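Local coordinates for proximal thread matrix protein 1 (Mytilus galloprovincialis, PDB 4CN9) that binds collagen in the matrix of the mussel byssus, probably through its two von Willebrand factor A domains, one of which holds zinc in a MIDAS motif, at residues Val58-Ser63 with Met76-Val81; Lys71-Met76 with Asn225-Leu230; Gln105-Val110 with Val133-Gly138; Leu171-Lys176 with Thr209-Ile214. One frame throughout, in Å; residues are numbered along the deposited sequence.

Contact 1: residues Val58-Ser63 with Met76-Val81. With ZN (zinc ion), chain C.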
loop_
_atom_site.group_PDB
_atom_site.type_symbol
_atom_site.label_atom_id
_atom_site.label_comp_id
_atom_site.label_asym_id
_atom_site.label_seq_id
_atom_site.Cartn_x
_atom_site.Cartn_y
_atom_site.Cartn_z
ATOM N N VAL A 58 14.676 2.241 10.822
ATOM C CA VAL A 58 15.276 2.518 9.522
ATOM C C VAL A 58 16.209 1.382 9.109
ATOM O O VAL A 58 17.091 0.990 9.856
ATOM C CB VAL A 58 16.065 3.849 9.527
ATOM C CG1 VAL A 58 16.773 4.059 8.198
ATOM C CG2 VAL A 58 15.124 4.999 9.841
ATOM N N LEU A 59 15.971 0.855 7.912
ATOM C CA LEU A 59 16.785 -0.185 7.288
ATOM C C LEU A 59 17.692 0.507 6.275
ATOM O O LEU A 59 17.233 1.028 5.253
ATOM C CB LEU A 59 15.846 -1.200 6.624
ATOM C CG LEU A 59 16.230 -2.655 6.368
ATOM C CD1 LEU A 59 17.067 -3.291 7.476
ATOM C CD2 LEU A 59 14.934 -3.431 6.173
ATOM N N PHE A 60 18.975 0.531 6.605
ATOM C CA PHE A 60 19.975 1.426 6.038
ATOM C C PHE A 60 20.945 0.574 5.207
ATOM O O PHE A 60 21.700 -0.208 5.770
ATOM C CB PHE A 60 20.678 2.079 7.245
ATOM C CG PHE A 60 21.682 3.148 6.912
ATOM C CD1 PHE A 60 22.925 2.833 6.356
ATOM C CD2 PHE A 60 21.405 4.474 7.218
ATOM C CE1 PHE A 60 23.844 3.830 6.092
ATOM C CE2 PHE A 60 22.325 5.478 6.951
ATOM C CZ PHE A 60 23.540 5.163 6.398
ATOM N N ASP A 61 20.896 0.711 3.876
ATOM C CA ASP A 61 21.793 0.003 2.941
ATOM C C ASP A 61 23.239 0.432 3.209
ATOM O O ASP A 61 23.538 1.629 3.140
ATOM C CB ASP A 61 21.355 0.357 1.510
ATOM C CG ASP A 61 22.145 -0.372 0.399
ATOM O OD1 ASP A 61 23.353 -0.667 0.539
ATOM O OD2 ASP A 61 21.526 -0.613 -0.660
ATOM N N ASP A 62 24.124 -0.516 3.564
ATOM C CA ASP A 62 25.555 -0.182 3.697
ATOM C C ASP A 62 26.436 -0.956 2.721
ATOM O O ASP A 62 27.555 -1.334 3.044
ATOM C CB ASP A 62 26.066 -0.250 5.159
ATOM C CG ASP A 62 26.064 -1.660 5.760
ATOM O OD1 ASP A 62 25.506 -2.615 5.177
ATOM O OD2 ASP A 62 26.639 -1.798 6.865
ATOM N N SER A 63 25.924 -1.143 1.508
ATOM C CA SER A 63 26.674 -1.775 0.416
ATOM C C SER A 63 27.792 -0.874 -0.113
ATOM O O SER A 63 27.705 0.356 -0.056
ATOM C CB SER A 63 25.739 -2.153 -0.750
ATOM O OG SER A 63 25.138 -1.009 -1.365
ATOM N N MET A 76 25.321 11.993 3.965
ATOM C CA MET A 76 24.039 12.516 3.517
ATOM C C MET A 76 22.902 11.598 3.929
ATOM O O MET A 76 21.809 12.063 4.259
ATOM C CB MET A 76 24.038 12.715 1.997
ATOM C CG MET A 76 24.998 13.811 1.545
ATOM S SD MET A 76 24.913 14.228 -0.207
ATOM C CE MET A 76 26.049 15.613 -0.245
ATOM N N MET A 77 23.154 10.293 3.907
ATOM C CA MET A 77 22.155 9.332 4.373
ATOM C C MET A 77 21.933 9.526 5.857
ATOM O O MET A 77 20.805 9.547 6.323
ATOM C CB MET A 77 22.605 7.893 4.094
ATOM C CG MET A 77 22.604 7.529 2.638
ATOM S SD MET A 77 23.257 5.865 2.319
ATOM C CE MET A 77 21.911 4.881 3.028
ATOM N N LYS A 78 23.018 9.695 6.605
ATOM C CA LYS A 78 22.919 9.860 8.045
ATOM C C LYS A 78 22.135 11.118 8.391
ATOM O O LYS A 78 21.296 11.122 9.302
ATOM C CB LYS A 78 24.312 9.936 8.668
ATOM C CG LYS A 78 25.023 8.610 8.715
ATOM C CD LYS A 78 26.417 8.743 9.256
ATOM C CE LYS A 78 27.044 7.373 9.453
ATOM N NZ LYS A 78 28.327 7.452 10.172
ATOM N N ASP A 79 22.427 12.196 7.670
ATOM C CA ASP A 79 21.756 13.474 7.903
ATOM C C ASP A 79 20.261 13.365 7.643
ATOM O O ASP A 79 19.439 13.893 8.402
ATOM C CB ASP A 79 22.394 14.569 7.040
ATOM C CG ASP A 79 23.793 14.941 7.516
ATOM O OD1 ASP A 79 24.167 14.533 8.632
ATOM O OD2 ASP A 79 24.516 15.646 6.784
ATOM N N PHE A 80 19.907 12.659 6.579
ATOM C CA PHE A 80 18.509 12.438 6.266
ATOM C C PHE A 80 17.812 11.729 7.430
ATOM O O PHE A 80 16.703 12.097 7.806
ATOM C CB PHE A 80 18.374 11.639 4.965
ATOM C CG PHE A 80 16.959 11.335 4.591
ATOM C CD1 PHE A 80 16.151 12.314 4.043
ATOM C CD2 PHE A 80 16.424 10.074 4.801
ATOM C CE1 PHE A 80 14.850 12.042 3.693
ATOM C CE2 PHE A 80 15.117 9.799 4.464
ATOM C CZ PHE A 80 14.329 10.785 3.905
ATOM N N VAL A 81 18.471 10.731 8.014
ATOM C CA VAL A 81 17.856 9.954 9.088
ATOM C C VAL A 81 17.737 10.803 10.352
ATOM O O VAL A 81 16.759 10.714 11.081
ATOM C CB VAL A 81 18.646 8.652 9.369
ATOM C CG1 VAL A 81 18.041 7.889 10.537
ATOM C CG2 VAL A 81 18.669 7.782 8.114
HETATM ZN ZN ZN C . 24.401 -0.911 -3.402
HETATM O O HOH W 1 22.710 -1.901 -2.697
HETATM O O HOH W 2 25.423 -2.651 -3.906
HETATM O O HOH W 3 23.802 -0.957 -5.429
#

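Contact 2: residues Lys71-Met76 with Asn225-Leu230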
loop_
_atom_site.group_PDB
_atom_site.type_symbol
_atom_site.label_atom_id
_atom_site.label_comp_id
_atom_site.label_asym_id
_atom_site.label_seq_id
_atom_site.Cartn_x
_atom_site.Cartn_y
_atom_site.Cartn_z
ATOM N N LYS A 71 32.265 9.577 -1.689
ATOM C CA LYS A 71 32.676 9.425 -0.293
ATOM C C LYS A 71 31.785 10.173 0.700
ATOM O O LYS A 71 31.833 9.886 1.893
ATOM C CB LYS A 71 34.127 9.884 -0.098
ATOM C CG LYS A 71 35.170 9.021 -0.796
ATOM C CD LYS A 71 36.559 9.643 -0.672
ATOM C CE LYS A 71 37.603 8.887 -1.485
ATOM N NZ LYS A 71 38.919 9.594 -1.485
ATOM N N GLU A 72 30.988 11.124 0.216
ATOM C CA GLU A 72 30.085 11.897 1.077
ATOM C C GLU A 72 28.659 11.323 1.168
ATOM O O GLU A 72 27.835 11.815 1.952
ATOM C CB GLU A 72 30.004 13.353 0.595
ATOM C CG GLU A 72 31.186 14.212 1.031
ATOM C CD GLU A 72 31.526 14.035 2.509
ATOM O OE1 GLU A 72 30.642 14.282 3.364
ATOM O OE2 GLU A 72 32.676 13.639 2.815
ATOM N N ASN A 73 28.367 10.292 0.379
ATOM C CA ASN A 73 27.032 9.693 0.390
ATOM C C ASN A 73 26.543 9.238 1.772
ATOM O O ASN A 73 25.417 9.558 2.149
ATOM C CB ASN A 73 26.952 8.535 -0.593
ATOM C CG ASN A 73 26.905 9.001 -2.028
ATOM O OD1 ASN A 73 26.551 10.146 -2.299
ATOM N ND2 ASN A 73 27.254 8.118 -2.958
ATOM N N TYR A 74 27.364 8.500 2.523
ATOM C CA TYR A 74 26.919 7.999 3.827
ATOM C C TYR A 74 26.562 9.134 4.773
ATOM O O TYR A 74 25.616 9.027 5.552
ATOM C CB TYR A 74 27.970 7.099 4.483
ATOM C CG TYR A 74 28.003 5.689 3.945
ATOM C CD1 TYR A 74 26.834 4.927 3.854
ATOM C CD2 TYR A 74 29.203 5.112 3.522
ATOM C CE1 TYR A 74 26.866 3.627 3.356
ATOM C CE2 TYR A 74 29.238 3.815 3.017
ATOM C CZ TYR A 74 28.063 3.078 2.940
ATOM O OH TYR A 74 28.089 1.784 2.450
ATOM N N GLN A 75 27.330 10.218 4.728
ATOM C CA GLN A 75 27.023 11.361 5.587
ATOM C C GLN A 75 25.649 11.945 5.251
ATOM O O GLN A 75 24.905 12.344 6.148
ATOM C CB GLN A 75 28.100 12.447 5.489
ATOM C CG GLN A 75 27.948 13.515 6.555
ATOM C CD GLN A 75 27.813 12.926 7.954
ATOM O OE1 GLN A 75 28.703 12.229 8.434
ATOM N NE2 GLN A 75 26.685 13.187 8.600
ATOM N N MET A 76 25.321 11.993 3.965
ATOM C CA MET A 76 24.039 12.516 3.517
ATOM C C MET A 76 22.902 11.598 3.929
ATOM O O MET A 76 21.809 12.063 4.259
ATOM C CB MET A 76 24.038 12.715 1.997
ATOM C CG MET A 76 24.998 13.811 1.545
ATOM S SD MET A 76 24.913 14.228 -0.207
ATOM C CE MET A 76 26.049 15.613 -0.245
ATOM N N ASN A 225 17.372 10.668 -7.604
ATOM C CA ASN A 225 18.480 10.358 -8.499
ATOM C C ASN A 225 19.838 10.339 -7.815
ATOM O O ASN A 225 20.770 9.713 -8.299
ATOM C CB ASN A 225 18.506 11.347 -9.670
ATOM C CG ASN A 225 17.549 10.957 -10.779
ATOM O OD1 ASN A 225 16.741 11.768 -11.237
ATOM N ND2 ASN A 225 17.631 9.702 -11.214
ATOM N N SER A 226 19.945 11.012 -6.684
ATOM C CA SER A 226 21.216 11.137 -6.003
ATOM C C SER A 226 21.010 11.283 -4.510
ATOM O O SER A 226 19.946 11.709 -4.048
ATOM C CB SER A 226 21.971 12.357 -6.526
ATOM O OG SER A 226 21.157 13.511 -6.407
ATOM N N PHE A 227 22.045 10.932 -3.759
ATOM C CA PHE A 227 22.022 11.082 -2.313
ATOM C C PHE A 227 21.925 12.557 -1.944
ATOM O O PHE A 227 21.442 12.906 -0.874
ATOM C CB PHE A 227 23.274 10.447 -1.701
ATOM C CG PHE A 227 23.345 8.950 -1.891
ATOM C CD1 PHE A 227 23.930 8.408 -3.022
ATOM C CD2 PHE A 227 22.809 8.091 -0.942
ATOM C CE1 PHE A 227 23.991 7.029 -3.198
ATOM C CE2 PHE A 227 22.865 6.713 -1.114
ATOM C CZ PHE A 227 23.449 6.187 -2.237
ATOM N N SER A 228 22.383 13.422 -2.846
ATOM C CA SER A 228 22.339 14.868 -2.619
ATOM C C SER A 228 20.917 15.396 -2.510
ATOM O O SER A 228 20.681 16.422 -1.880
ATOM C CB SER A 228 23.061 15.611 -3.747
ATOM O OG SER A 228 24.375 15.104 -3.919
ATOM N N GLU A 229 19.969 14.691 -3.116
ATOM C CA GLU A 229 18.585 15.149 -3.145
ATOM C C GLU A 229 17.677 14.451 -2.134
ATOM O O GLU A 229 16.468 14.675 -2.130
ATOM C CB GLU A 229 18.016 14.968 -4.544
ATOM C CG GLU A 229 18.716 15.807 -5.588
ATOM C CD GLU A 229 18.121 15.609 -6.960
ATOM O OE1 GLU A 229 18.008 14.444 -7.396
ATOM O OE2 GLU A 229 17.750 16.613 -7.597
ATOM N N LEU A 230 18.249 13.631 -1.263
ATOM C CA LEU A 230 17.451 12.927 -0.268
ATOM C C LEU A 230 16.533 13.858 0.485
ATOM O O LEU A 230 15.392 13.505 0.782
ATOM C CB LEU A 230 18.344 12.210 0.746
ATOM C CG LEU A 230 18.543 10.735 0.445
ATOM C CD1 LEU A 230 19.573 10.170 1.387
ATOM C CD2 LEU A 230 17.212 9.961 0.531
HETATM O O HOH W 4 25.605 11.942 -4.658
#

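Contact 3: residues Gln105-Val110 with Val133-Gly138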
loop_
_atom_site.group_PDB
_atom_site.type_symbol
_atom_site.label_atom_id
_atom_site.label_comp_id
_atom_site.label_asym_id
_atom_site.label_seq_id
_atom_site.Cartn_x
_atom_site.Cartn_y
_atom_site.Cartn_z
ATOM N N GLN A 105 21.521 -1.873 9.772
ATOM C CA GLN A 105 22.302 -1.810 8.531
ATOM C C GLN A 105 22.193 -3.137 7.795
ATOM O O GLN A 105 22.146 -4.198 8.413
ATOM C CB GLN A 105 23.784 -1.509 8.815
ATOM C CG GLN A 105 24.040 -0.235 9.587
ATOM C CD GLN A 105 25.435 -0.189 10.257
ATOM O OE1 GLN A 105 25.559 0.159 11.431
ATOM N NE2 GLN A 105 26.470 -0.524 9.508
ATOM N N PHE A 106 22.154 -3.085 6.473
ATOM C CA PHE A 106 22.066 -4.307 5.682
ATOM C C PHE A 106 22.805 -4.159 4.357
ATOM O O PHE A 106 22.770 -3.093 3.718
ATOM C CB PHE A 106 20.595 -4.686 5.423
ATOM C CG PHE A 106 19.971 -3.934 4.269
ATOM C CD1 PHE A 106 19.402 -2.680 4.460
ATOM C CD2 PHE A 106 19.984 -4.475 2.992
ATOM C CE1 PHE A 106 18.855 -1.973 3.389
ATOM C CE2 PHE A 106 19.445 -3.778 1.912
ATOM C CZ PHE A 106 18.878 -2.532 2.111
ATOM N N SER A 107 23.501 -5.232 3.972
ATOM C CA SER A 107 24.046 -5.398 2.629
ATOM C C SER A 107 24.443 -6.868 2.503
ATOM O O SER A 107 23.640 -7.709 2.070
ATOM C CB SER A 107 25.227 -4.446 2.316
ATOM O OG SER A 107 26.227 -4.406 3.321
ATOM N N GLN A 108 25.668 -7.177 2.903
ATOM C CA GLN A 108 26.045 -8.551 3.161
ATOM C C GLN A 108 25.749 -8.805 4.650
ATOM O O GLN A 108 26.404 -8.270 5.560
ATOM C CB GLN A 108 27.516 -8.794 2.792
ATOM C CG GLN A 108 27.949 -10.252 2.905
ATOM C CD GLN A 108 28.288 -10.633 4.330
ATOM O OE1 GLN A 108 29.211 -10.074 4.928
ATOM N NE2 GLN A 108 27.525 -11.567 4.894
ATOM N N GLY A 109 24.706 -9.582 4.892
ATOM C CA GLY A 109 24.163 -9.708 6.231
ATOM C C GLY A 109 23.591 -8.412 6.799
ATOM O O GLY A 109 23.493 -7.370 6.136
ATOM N N VAL A 110 23.243 -8.479 8.074
ATOM C CA VAL A 110 22.551 -7.407 8.735
ATOM C C VAL A 110 23.219 -7.128 10.062
ATOM O O VAL A 110 23.553 -8.055 10.785
ATOM C CB VAL A 110 21.078 -7.808 8.987
ATOM C CG1 VAL A 110 20.344 -6.714 9.683
ATOM C CG2 VAL A 110 20.396 -8.170 7.667
ATOM N N VAL A 133 29.021 2.804 11.733
ATOM C CA VAL A 133 30.086 2.452 10.818
ATOM C C VAL A 133 29.555 1.560 9.692
ATOM O O VAL A 133 29.270 0.383 9.922
ATOM C CB VAL A 133 31.200 1.679 11.561
ATOM C CG1 VAL A 133 32.366 1.389 10.614
ATOM C CG2 VAL A 133 31.660 2.456 12.779
ATOM N N PRO A 134 29.417 2.112 8.470
ATOM C CA PRO A 134 28.981 1.290 7.341
ATOM C C PRO A 134 29.979 0.196 7.046
ATOM O O PRO A 134 31.188 0.424 7.149
ATOM C CB PRO A 134 28.944 2.285 6.174
ATOM C CG PRO A 134 28.777 3.607 6.820
ATOM C CD PRO A 134 29.609 3.511 8.063
ATOM N N ARG A 135 29.484 -0.975 6.673
ATOM C CA ARG A 135 30.341 -2.139 6.497
ATOM C C ARG A 135 30.809 -2.316 5.053
ATOM O O ARG A 135 31.756 -3.055 4.790
ATOM C CB ARG A 135 29.607 -3.400 6.982
ATOM C CG ARG A 135 29.273 -3.392 8.467
ATOM C CD ARG A 135 28.272 -4.491 8.815
ATOM N NE ARG A 135 27.096 -4.382 7.959
ATOM C CZ ARG A 135 26.364 -5.409 7.538
ATOM N NH1 ARG A 135 26.634 -6.643 7.935
ATOM N NH2 ARG A 135 25.342 -5.193 6.733
ATOM N N ASN A 136 30.139 -1.641 4.116
ATOM C CA ASN A 136 30.459 -1.748 2.690
ATOM C C ASN A 136 30.442 -3.177 2.170
ATOM O O ASN A 136 31.425 -3.673 1.607
ATOM C CB ASN A 136 31.793 -1.069 2.388
ATOM C CG ASN A 136 31.715 0.439 2.559
ATOM O OD1 ASN A 136 30.797 1.077 2.054
ATOM N ND2 ASN A 136 32.646 1.002 3.309
ATOM N N GLY A 137 29.300 -3.832 2.340
ATOM C CA GLY A 137 29.149 -5.211 1.908
ATOM C C GLY A 137 29.081 -5.345 0.398
ATOM O O GLY A 137 28.712 -4.401 -0.319
ATOM N N GLY A 138 29.424 -6.536 -0.086
ATOM C CA GLY A 138 29.488 -6.810 -1.512
ATOM C C GLY A 138 28.214 -7.391 -2.103
ATOM O O GLY A 138 28.207 -7.800 -3.258
HETATM O O HOH W 5 27.456 0.653 13.066
#

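Contact 4: residues Leu171-Lys176 with Thr209-Ile214. With ZN (zinc ion), chain C.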
loop_
_atom_site.group_PDB
_atom_site.type_symbol
_atom_site.label_atom_id
_atom_site.label_comp_id
_atom_site.label_asym_id
_atom_site.label_seq_id
_atom_site.Cartn_x
_atom_site.Cartn_y
_atom_site.Cartn_z
ATOM N N LEU A 171 12.851 1.858 4.595
ATOM C CA LEU A 171 13.940 1.198 3.877
ATOM C C LEU A 171 14.596 2.178 2.903
ATOM O O LEU A 171 13.907 2.869 2.148
ATOM C CB LEU A 171 13.396 -0.010 3.117
ATOM C CG LEU A 171 14.250 -0.665 2.026
ATOM C CD1 LEU A 171 15.416 -1.368 2.629
ATOM C CD2 LEU A 171 13.410 -1.644 1.223
ATOM N N MET A 172 15.923 2.241 2.945
ATOM C CA MET A 172 16.706 3.081 2.040
ATOM C C MET A 172 17.713 2.207 1.312
ATOM O O MET A 172 18.548 1.570 1.948
ATOM C CB MET A 172 17.460 4.156 2.832
ATOM C CG MET A 172 16.571 5.053 3.686
ATOM S SD MET A 172 17.559 6.119 4.792
ATOM C CE MET A 172 18.433 7.068 3.569
ATOM N N THR A 173 17.657 2.175 -0.015
ATOM C CA THR A 173 18.590 1.342 -0.771
ATOM C C THR A 173 19.018 1.950 -2.108
ATOM O O THR A 173 18.285 2.728 -2.713
ATOM C CB THR A 173 18.001 -0.057 -1.000
ATOM O OG1 THR A 173 18.967 -0.914 -1.629
ATOM C CG2 THR A 173 16.755 0.018 -1.836
ATOM N N ASP A 174 20.230 1.606 -2.549
ATOM C CA ASP A 174 20.696 2.010 -3.865
ATOM C C ASP A 174 20.866 0.802 -4.772
ATOM O O ASP A 174 21.543 0.877 -5.808
ATOM C CB ASP A 174 22.012 2.796 -3.765
ATOM C CG ASP A 174 23.247 1.896 -3.658
ATOM O OD1 ASP A 174 23.171 0.770 -3.084
ATOM O OD2 ASP A 174 24.307 2.339 -4.154
ATOM N N GLY A 175 20.241 -0.312 -4.407
ATOM C CA GLY A 175 20.475 -1.544 -5.138
ATOM C C GLY A 175 19.263 -2.441 -5.260
ATOM O O GLY A 175 18.179 -2.140 -4.760
ATOM N N LYS A 176 19.449 -3.567 -5.931
ATOM C CA LYS A 176 18.394 -4.560 -6.019
ATOM C C LYS A 176 18.824 -5.759 -5.201
ATOM O O LYS A 176 20.011 -6.021 -5.057
ATOM C CB LYS A 176 18.118 -4.952 -7.474
ATOM C CG LYS A 176 19.245 -5.689 -8.151
ATOM C CD LYS A 176 18.832 -6.114 -9.556
ATOM C CE LYS A 176 20.044 -6.488 -10.392
ATOM N NZ LYS A 176 19.672 -6.835 -11.795
ATOM N N THR A 209 9.797 -1.852 -9.233
ATOM C CA THR A 209 8.713 -2.800 -9.013
ATOM C C THR A 209 8.983 -3.682 -7.802
ATOM O O THR A 209 8.052 -4.103 -7.132
ATOM C CB THR A 209 8.465 -3.670 -10.253
ATOM O OG1 THR A 209 9.716 -4.162 -10.744
ATOM C CG2 THR A 209 7.790 -2.842 -11.336
ATOM N N GLU A 210 10.256 -3.954 -7.520
ATOM C CA GLU A 210 10.626 -4.711 -6.321
ATOM C C GLU A 210 10.308 -3.903 -5.064
ATOM O O GLU A 210 9.757 -4.420 -4.094
ATOM C CB GLU A 210 12.116 -5.085 -6.356
ATOM C CG GLU A 210 12.704 -5.504 -5.008
ATOM C CD GLU A 210 14.127 -6.038 -5.134
ATOM O OE1 GLU A 210 14.278 -7.249 -5.430
ATOM O OE2 GLU A 210 15.093 -5.249 -4.941
ATOM N N LEU A 211 10.652 -2.621 -5.077
ATOM C CA LEU A 211 10.316 -1.760 -3.951
ATOM C C LEU A 211 8.798 -1.640 -3.797
ATOM O O LEU A 211 8.266 -1.624 -2.682
ATOM C CB LEU A 211 10.965 -0.389 -4.111
ATOM C CG LEU A 211 12.502 -0.380 -4.099
ATOM C CD1 LEU A 211 13.025 1.061 -4.008
ATOM C CD2 LEU A 211 13.087 -1.254 -2.980
ATOM N N GLU A 212 8.096 -1.570 -4.925
ATOM C CA GLU A 212 6.637 -1.491 -4.908
ATOM C C GLU A 212 5.973 -2.726 -4.284
ATOM O O GLU A 212 4.899 -2.622 -3.688
ATOM C CB GLU A 212 6.088 -1.269 -6.322
ATOM C CG GLU A 212 6.170 0.167 -6.769
ATOM C CD GLU A 212 5.800 0.355 -8.231
ATOM O OE1 GLU A 212 5.751 -0.652 -8.978
ATOM O OE2 GLU A 212 5.559 1.518 -8.619
ATOM N N GLN A 213 6.599 -3.883 -4.430
ATOM C CA GLN A 213 6.086 -5.107 -3.831
ATOM C C GLN A 213 6.333 -5.111 -2.317
ATOM O O GLN A 213 5.520 -5.632 -1.558
ATOM C CB GLN A 213 6.767 -6.337 -4.427
ATOM C CG GLN A 213 6.576 -6.564 -5.913
ATOM C CD GLN A 213 7.178 -7.893 -6.373
ATOM O OE1 GLN A 213 8.404 -8.053 -6.437
ATOM N NE2 GLN A 213 6.314 -8.861 -6.672
ATOM N N ILE A 214 7.460 -4.534 -1.901
ATOM C CA ILE A 214 7.877 -4.489 -0.491
ATOM C C ILE A 214 7.076 -3.501 0.345
ATOM O O ILE A 214 6.641 -3.822 1.451
ATOM C CB ILE A 214 9.385 -4.135 -0.392
ATOM C CG1 ILE A 214 10.222 -5.306 -0.903
ATOM C CG2 ILE A 214 9.782 -3.813 1.029
ATOM C CD1 ILE A 214 11.661 -4.955 -1.219
HETATM ZN ZN ZN C . 24.401 -0.911 -3.402
HETATM O O HOH W 3 23.802 -0.957 -5.429
HETATM O O HOH W 6 15.507 -2.663 -5.544
HETATM O O HOH W 1 22.710 -1.901 -2.697
HETATM O O HOH W 2 25.423 -2.651 -3.906
#

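Contact 1: residues Val58-Ser63 with Met76-Val81
Phe60 and Met77 carry most of this contact between strand 54-61 and helix 73-85. The Phe60 ring swings out from the strand with CG anti to the backbone N (chi1 -175°), and Met77 folds over it from the helix. Met77 bends at its last torsion (chi3 70°), which sets the methyl CE above the middle of the ring, 3.8 Å from the centroid of Phe60, in a CH-pi contact 12° off the ring normal. Its sulfur stands farther from the ring centre, in an oblique Met-aromatic contact, and CB of Met77 meets the rim at Phe60 CZ, 3.7 Å away. The same methyl CE lies 3.6 Å from Asp61 O, a buried carbonyl oxygen without a polar partner in the model. Val81, one helical turn on, touches the ring edge with CG2, while its CG1 meets Val58 CG2 at 4.2 Å. No hydrogen bond crosses the contact. At the strand's end Asp61 OD1 accepts both from Ser63 N at 2.8 Å, closing an Asx turn, and from Ser63 OG at 2.6 Å. Ser63 OG then binds zinc, and Asp61 OD2 takes a hydrogen bond from a zinc-bound water. This Asp-x-Ser-x-Ser loop is part of the metal ion-dependent adhesion site (MIDAS), and the helix packed antiparallel on its strand is typical of the von Willebrand factor A fold.

Contact 2: residues Lys71-Met76 with Asn225-Leu230
Asn73 and Phe227 meet where the start of helix 73-85, in the von Willebrand factor A domain, faces the 3-10 turn that follows the edge strand 221-224. Asn73 lies over one face of the Phe227 ring. Its CB makes a CH-pi contact, 4.0 Å from the centroid of Phe227, displaced toward the rim and 17° off the ring normal. The two side chains cross at about a right angle, and the amide is tilted 31° from the ring plane. CG of Asn73 is anti to the carbonyl carbon and beside the backbone N (chi1 -74°). The polar ends have other partners: Asn73 ND2 donates to Asp69 OD2 and Ile66 O, while OD1 accepts from a water at 3.1 Å that also makes a weak bond to Ser228 OG. One turn along the helix, Met76 reaches out as an extended chain and lays its sulfur beside the turn's backbone, with SD 3.6 Å from Ser228 CA and 3.8 Å from Phe227 O. Leu230 CD1 approaches Met76 O at 4.1 Å. Phe227 also touches Met77, Ile66 and the zinc ligand Asp174. With no direct hydrogen bond between the segments, the join rests on dispersion and ring contacts: CB of Asn73 covers the ring face, while its ND2 is bonded to Asp69 and Ile66 on its own side of the fold.

Contact 3: residues Gln105-Val110 with Val133-Gly138
Arg135 and Gln105 supply the main hydrogen bonds that tie the end of strand 100-106 to the loop before helix 142-153. The stronger guanidinium bond runs from Arg135 NH2 to Gly109 O, 2.9 Å and nearly straight at 168°; the acceptor lies in the guanidinium plane, whereas the donor stands above the plane of the carbonyl. Arg135 NH1 adds a weak, bent bond to Gln108 O, also 2.9 Å long. A bend about the arginine's CG-CD bond (chi3 -54°) turns NE off the extended run from CA to CD. Gly109 O takes a second hydrogen bond, from Ser107 N at 3.0 Å, which closes the turn the arginine grips. At the other end, Gln105 NE2 donates to Val133 O at 3.0 Å, again from above the carbonyl plane. A water then bridges the same two residues, donating to Gln105 OE1 at 2.6 Å and accepting from Val133 N. A further weak bond joins Gly137 N to Ser107 OG at 3.3 Å. Apolar contact is slight and centres on Gly137, whose CA comes 4.0 Å from Gln108 CB; a side chain there would collide with Ser107 OG and Gln108 N. Charge enters through Asp62, in the MIDAS loop: it forms a salt bridge with Arg135 NE and accepts from Gln105 NE2 and Ser107 OG. The buried carboxylate is thus held by residues of both segments, an environment that would be expected to favour its charged form and to stiffen the loop beside the zinc.

Contact 4: residues Leu171-Lys176 with Thr209-Ile214
Leu171, Thr173 and Leu211 form the close-packed part, where strand 166-173 lies against helix 208-214. Leu211 CD2 is the shared point: it sits 4.0 Å from Thr173 CG2, the two side chains meeting at a slant, and 4.2 Å from Leu171 CD2. Leu171 CD2 also touches Ile214 CG2, one turn along the helix. Thr173 CG2 occupies the position between the backbone N and carbonyl carbon, while OG1 is anti to the N (chi1 -174°). There OG1 accepts from Gly175 N at 3.1 Å, an ST turn, and bonds to Asp61 OD2. This is the helix-on-sheet layer of the von Willebrand factor A fold, and the turn at the strand's C-terminal end brings in Asp174, whose OD1 binds the MIDAS zinc at 2.1 Å. A zinc-bound water donates back to Asp174 O. Toward the solvent the packing gives way to Lys176 and Glu210. Here Glu210 OE2 lies 3.5 Å from Lys176 CA, and a water links Glu210 OE2 (2.7 Å) to Gly175 O (2.8 Å), donating to both. Glu210 OE2 accepts from Ser177 N as well, while the exposed lysine chain runs extended away from the helix.

How the contacts relate
All four contacts lie in the first von Willebrand factor A domain. Contacts 1, 3 and 4 reach the same six-stranded mixed sheet, through strands 54-61, 100-106 and 166-173; strand 54-61 runs between the other two. Contacts 1 and 2 share helix 73-85 and Met76, their centres about 9 Å apart, and their segments alternate along the chain. Contacts 3 and 4 follow contact 1 in series, and both are nested in the long loop that contact 2 closes. The zinc joins contacts 1 and 4, centres about 14 Å apart, by a ligand from each and three shared waters. Residues distant in sequence thereby converge on one metal site.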